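Local coordinates for protein putative tetR family transcriptional regulator (Streptomyces coelicolor A3, PDB 2Q24) that probably binds DNA through a helix-turn-helix motif and regulates transcription, as other members of the TetR family do, at residues B[75-78]-B[79-83]; B[139-143]-B[144-148]. All blocks are in the same frame, centred on the assembly; numbering follows the deposited sequence. Where two conformers were deposited one is given.

Interaction 1 (B[75-78]-B[79-83])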
loop_
_atom_site.group_PDB
_atom_site.type_symbol
_atom_site.label_atom_id
_atom_site.label_comp_id
_atom_site.label_asym_id
_atom_site.label_seq_id
_atom_site.Cartn_x
_atom_site.Cartn_y
_atom_site.Cartn_z
ATOM N N ASP B 75 4.128 2.163 5.868
ATOM C CA ASP B 75 5.226 3.046 5.536
ATOM C C ASP B 75 6.042 3.379 6.803
ATOM O O ASP B 75 7.033 4.063 6.699
ATOM C CB ASP B 75 4.638 4.318 4.920
ATOM C CG ASP B 75 4.098 4.100 3.471
ATOM O OD1 ASP B 75 4.340 3.065 2.884
ATOM O OD2 ASP B 75 3.394 4.992 2.980
ATOM N N SER B 76 5.563 2.951 7.971
ATOM C CA SER B 76 6.313 3.131 9.199
ATOM C C SER B 76 7.501 2.151 9.270
ATOM O O SER B 76 8.414 2.367 10.083
ATOM C CB SER B 76 5.395 2.918 10.457
ATOM O OG SER B 76 4.955 1.574 10.542
ATOM N N VAL B 77 7.519 1.105 8.423
ATOM C CA VAL B 77 8.514 0.026 8.604
ATOM C C VAL B 77 9.979 0.460 8.432
ATOM O O VAL B 77 10.805 0.162 9.305
ATOM C CB VAL B 77 8.214 -1.213 7.744
ATOM C CG1 VAL B 77 9.413 -2.181 7.760
ATOM C CG2 VAL B 77 6.891 -1.898 8.272
ATOM N N PRO B 78 10.307 1.176 7.326
ATOM C CA PRO B 78 11.711 1.595 7.205
ATOM C C PRO B 78 12.214 2.452 8.396
ATOM O O PRO B 78 13.324 2.232 8.892
ATOM C CB PRO B 78 11.752 2.363 5.857
ATOM C CG PRO B 78 10.572 1.837 5.070
ATOM C CD PRO B 78 9.514 1.553 6.135
ATOM N N GLY B 79 11.413 3.423 8.812
ATOM C CA GLY B 79 11.783 4.273 9.917
ATOM C C GLY B 79 11.949 3.505 11.202
ATOM O O GLY B 79 12.898 3.775 11.974
ATOM N N LEU B 80 11.035 2.556 11.465
ATOM C CA LEU B 80 11.165 1.750 12.696
ATOM C C LEU B 80 12.437 0.881 12.685
ATOM O O LEU B 80 13.174 0.780 13.686
ATOM C CB LEU B 80 9.910 0.916 12.909
ATOM C CG LEU B 80 8.655 1.700 13.320
ATOM C CD1 LEU B 80 7.429 0.728 13.261
ATOM C CD2 LEU B 80 8.792 2.263 14.822
ATOM N N LEU B 81 12.734 0.302 11.521
ATOM C CA LEU B 81 13.963 -0.499 11.385
ATOM C C LEU B 81 15.238 0.316 11.458
ATOM O O LEU B 81 16.300 -0.195 11.870
ATOM C CB LEU B 81 13.938 -1.342 10.114
ATOM C CG LEU B 81 12.981 -2.547 10.152
ATOM C CD1 LEU B 81 12.813 -2.967 8.689
ATOM C CD2 LEU B 81 13.494 -3.727 11.035
ATOM N N ALA B 82 15.131 1.594 11.115
ATOM C CA ALA B 82 16.248 2.518 11.273
ATOM C C ALA B 82 16.516 2.886 12.737
ATOM O O ALA B 82 17.654 3.165 13.099
ATOM C CB ALA B 82 15.992 3.774 10.468
ATOM N N GLU B 83 15.497 2.881 13.593
ATOM C CA GLU B 83 15.655 3.358 14.978
ATOM C C GLU B 83 15.753 2.280 16.036
ATOM O O GLU B 83 16.162 2.568 17.166
ATOM C CB GLU B 83 14.466 4.216 15.414
ATOM C CG GLU B 83 14.257 5.498 14.627
ATOM C CD GLU B 83 15.468 6.420 14.625
ATOM O OE1 GLU B 83 16.245 6.436 15.640
ATOM O OE2 GLU B 83 15.653 7.105 13.576
HETATM O O HOH W 1 9.212 5.056 7.962
#

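Interaction 2 (B[139-143]-B[144-148])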
loop_
_atom_site.group_PDB
_atom_site.type_symbol
_atom_site.label_atom_id
_atom_site.label_comp_id
_atom_site.label_asym_id
_atom_site.label_seq_id
_atom_site.Cartn_x
_atom_site.Cartn_y
_atom_site.Cartn_z
ATOM N N ALA B 139 14.030 -9.033 8.571
ATOM C CA ALA B 139 15.183 -8.348 9.243
ATOM C C ALA B 139 15.464 -8.989 10.605
ATOM O O ALA B 139 16.624 -9.184 10.996
ATOM C CB ALA B 139 14.915 -6.856 9.420
ATOM N N ALA B 140 14.412 -9.282 11.362
ATOM C CA ALA B 140 14.615 -9.834 12.724
ATOM C C ALA B 140 15.204 -11.258 12.637
ATOM O O ALA B 140 16.035 -11.631 13.472
ATOM C CB ALA B 140 13.281 -9.787 13.545
ATOM N N ALA B 141 14.794 -12.042 11.624
ATOM C CA ALA B 141 15.378 -13.402 11.459
ATOM C C ALA B 141 16.825 -13.326 10.993
ATOM O O ALA B 141 17.686 -14.095 11.463
ATOM C CB ALA B 141 14.552 -14.263 10.470
ATOM N N ALA B 142 17.116 -12.363 10.112
ATOM C CA ALA B 142 18.490 -12.229 9.622
ATOM C C ALA B 142 19.447 -11.891 10.767
ATOM O O ALA B 142 20.628 -12.325 10.789
ATOM C CB ALA B 142 18.553 -11.142 8.516
ATOM N N ALA B 143 18.930 -11.145 11.749
ATOM C CA ALA B 143 19.731 -10.722 12.877
ATOM C C ALA B 143 19.796 -11.778 13.987
ATOM O O ALA B 143 20.434 -11.573 15.016
ATOM C CB ALA B 143 19.211 -9.365 13.432
ATOM N N GLY B 144 19.149 -12.913 13.755
ATOM C CA GLY B 144 19.057 -13.985 14.723
ATOM C C GLY B 144 18.167 -13.693 15.915
ATOM O O GLY B 144 18.241 -14.411 16.911
ATOM N N GLU B 145 17.318 -12.658 15.826
ATOM C CA GLU B 145 16.544 -12.225 16.987
ATOM C C GLU B 145 15.203 -12.926 17.072
ATOM O O GLU B 145 14.549 -12.870 18.122
ATOM C CB GLU B 145 16.335 -10.690 16.942
ATOM C CG GLU B 145 17.646 -9.946 17.244
ATOM C CD GLU B 145 17.521 -8.411 17.174
ATOM O OE1 GLU B 145 16.391 -7.889 17.021
ATOM O OE2 GLU B 145 18.572 -7.747 17.251
ATOM N N ILE B 146 14.759 -13.476 15.940
ATOM C CA ILE B 146 13.596 -14.358 15.904
ATOM C C ILE B 146 13.918 -15.585 15.078
ATOM O O ILE B 146 14.879 -15.598 14.254
ATOM C CB ILE B 146 12.289 -13.693 15.329
ATOM C CG1 ILE B 146 12.481 -13.249 13.877
ATOM C CG2 ILE B 146 11.792 -12.566 16.267
ATOM C CD1 ILE B 146 11.116 -12.985 13.137
ATOM N N ARG B 147 13.117 -16.625 15.272
ATOM C CA ARG B 147 13.143 -17.792 14.390
ATOM C C ARG B 147 12.828 -17.370 12.968
ATOM O O ARG B 147 12.208 -16.325 12.712
ATOM C CB ARG B 147 12.120 -18.846 14.854
ATOM C CG ARG B 147 10.707 -18.295 14.868
ATOM C CD ARG B 147 9.778 -19.109 15.796
ATOM N NE ARG B 147 9.603 -20.487 15.273
ATOM C CZ ARG B 147 8.799 -21.381 15.833
ATOM N NH1 ARG B 147 8.120 -21.079 16.962
ATOM N NH2 ARG B 147 8.685 -22.590 15.271
ATOM N N SER B 148 13.251 -18.199 12.024
ATOM C CA SER B 148 13.084 -17.837 10.610
ATOM C C SER B 148 12.007 -18.680 9.906
ATOM O O SER B 148 11.775 -18.518 8.687
ATOM C CB SER B 148 14.413 -18.017 9.864
ATOM O OG SER B 148 14.793 -19.372 9.943
HETATM O O HOH W 2 16.806 -16.736 12.997
#

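Interaction 1 (B[75-78]-B[79-83])
Ser76, Val77 and Pro78 each offer a backbone carbonyl to the residue four places on, the i to i+4 pattern of an alpha helix. Leu80 N bonds to Ser76 O at 3.0 Å and Leu81 N to Val77 O at 2.9 Å. The third bond, Ala82 N to Pro78 O, is 2.9 Å long. At the start of this turn a water takes the place of a direct link: it donates to Asp75 O and accepts from Gly79 N at 2.9 Å.

Among the apolar groups, Val77 and Leu81 run side by side, with Val77 CG1 3.6 Å from Leu81 CD1. Val77 CG1 stands opposite the backbone N (chi1 169°), on the carbonyl side, which turns it toward the next helical turn. Leu80 CG stands beside its own backbone N, which brings it to 3.3 Å from Ser76 O, and its CD1 lies near Ser76 OG; that hydroxyl is hydrogen-bonded to Leu73 O.

Within the fold, Val77 and Leu81 face helices 86-106 and 125-142, meeting Trp93, Ala89, Leu136 and Ala139, while Pro78 packs on Ser131 of the second subunit.

Interaction 2 (B[139-143]-B[144-148])
Ile146 folds back against the last turn of helix 125-142 and makes the tight part of this contact. Its CG1 lies 3.6 Å from Ala140 CB and 3.4 Å from Ala141 N, with CD1 following along the same methyl. The first torsion (chi1 62°) sets CG1 between the backbone N and the carbonyl carbon of Ile146, and from there it reaches the helix. The backbone closes up here too: Ala140 O accepts from Glu145 N at 2.9 Å and more weakly from Ile146 N.

Chain reversal is achieved by a Schellman motif. Gly144 leaves the helix with positive phi (71°), and the 6-to-1 bond from Glu145 to Ala140 encloses the one from Gly144 N to Ala141 O, 3.0 Å long, whose donor sits well above the carbonyl plane. A water donates to both Ala141 O and Ile146 O, linking the helix end to the departing chain.

Toward solvent the fit is looser: Ala143 CB comes no nearer than 4.2 Å to Glu145 CG. Glu145 makes little side-chain contact with the helix end itself, and its OE1 is held instead by a hydrogen bond from Ala87 N. At the exposed edge Ala141 CB makes a small contact with Ser148 CB at 3.8 Å. Arg147 starts away from the helix end; its NE forms a salt bridge with Asp149 and its NH1 a hydrogen bond with Gly185 O.

In the fold
Interaction 1 comes first along the chain, in the short helix 77-83 that follows helix 58-75; interaction 2 comes later, at the end of helix 125-142. Their centres are about 16 Å apart, on the same side of the chain's centre, and they meet directly where Leu81 CD2 packs 3.8 Å from Ala139 CB. Helix 86-106 is common ground: Pro86 at its start touches Leu81 of the first and Ala139, Ala140, Ala143 and Glu145 of the second. The Leu81-Ala139 contact joins the short helix to the C-terminal end of helix 125-142, which lies within the SbtR-like C-terminal family region, away from the predicted DNA-binding motif at 36-55.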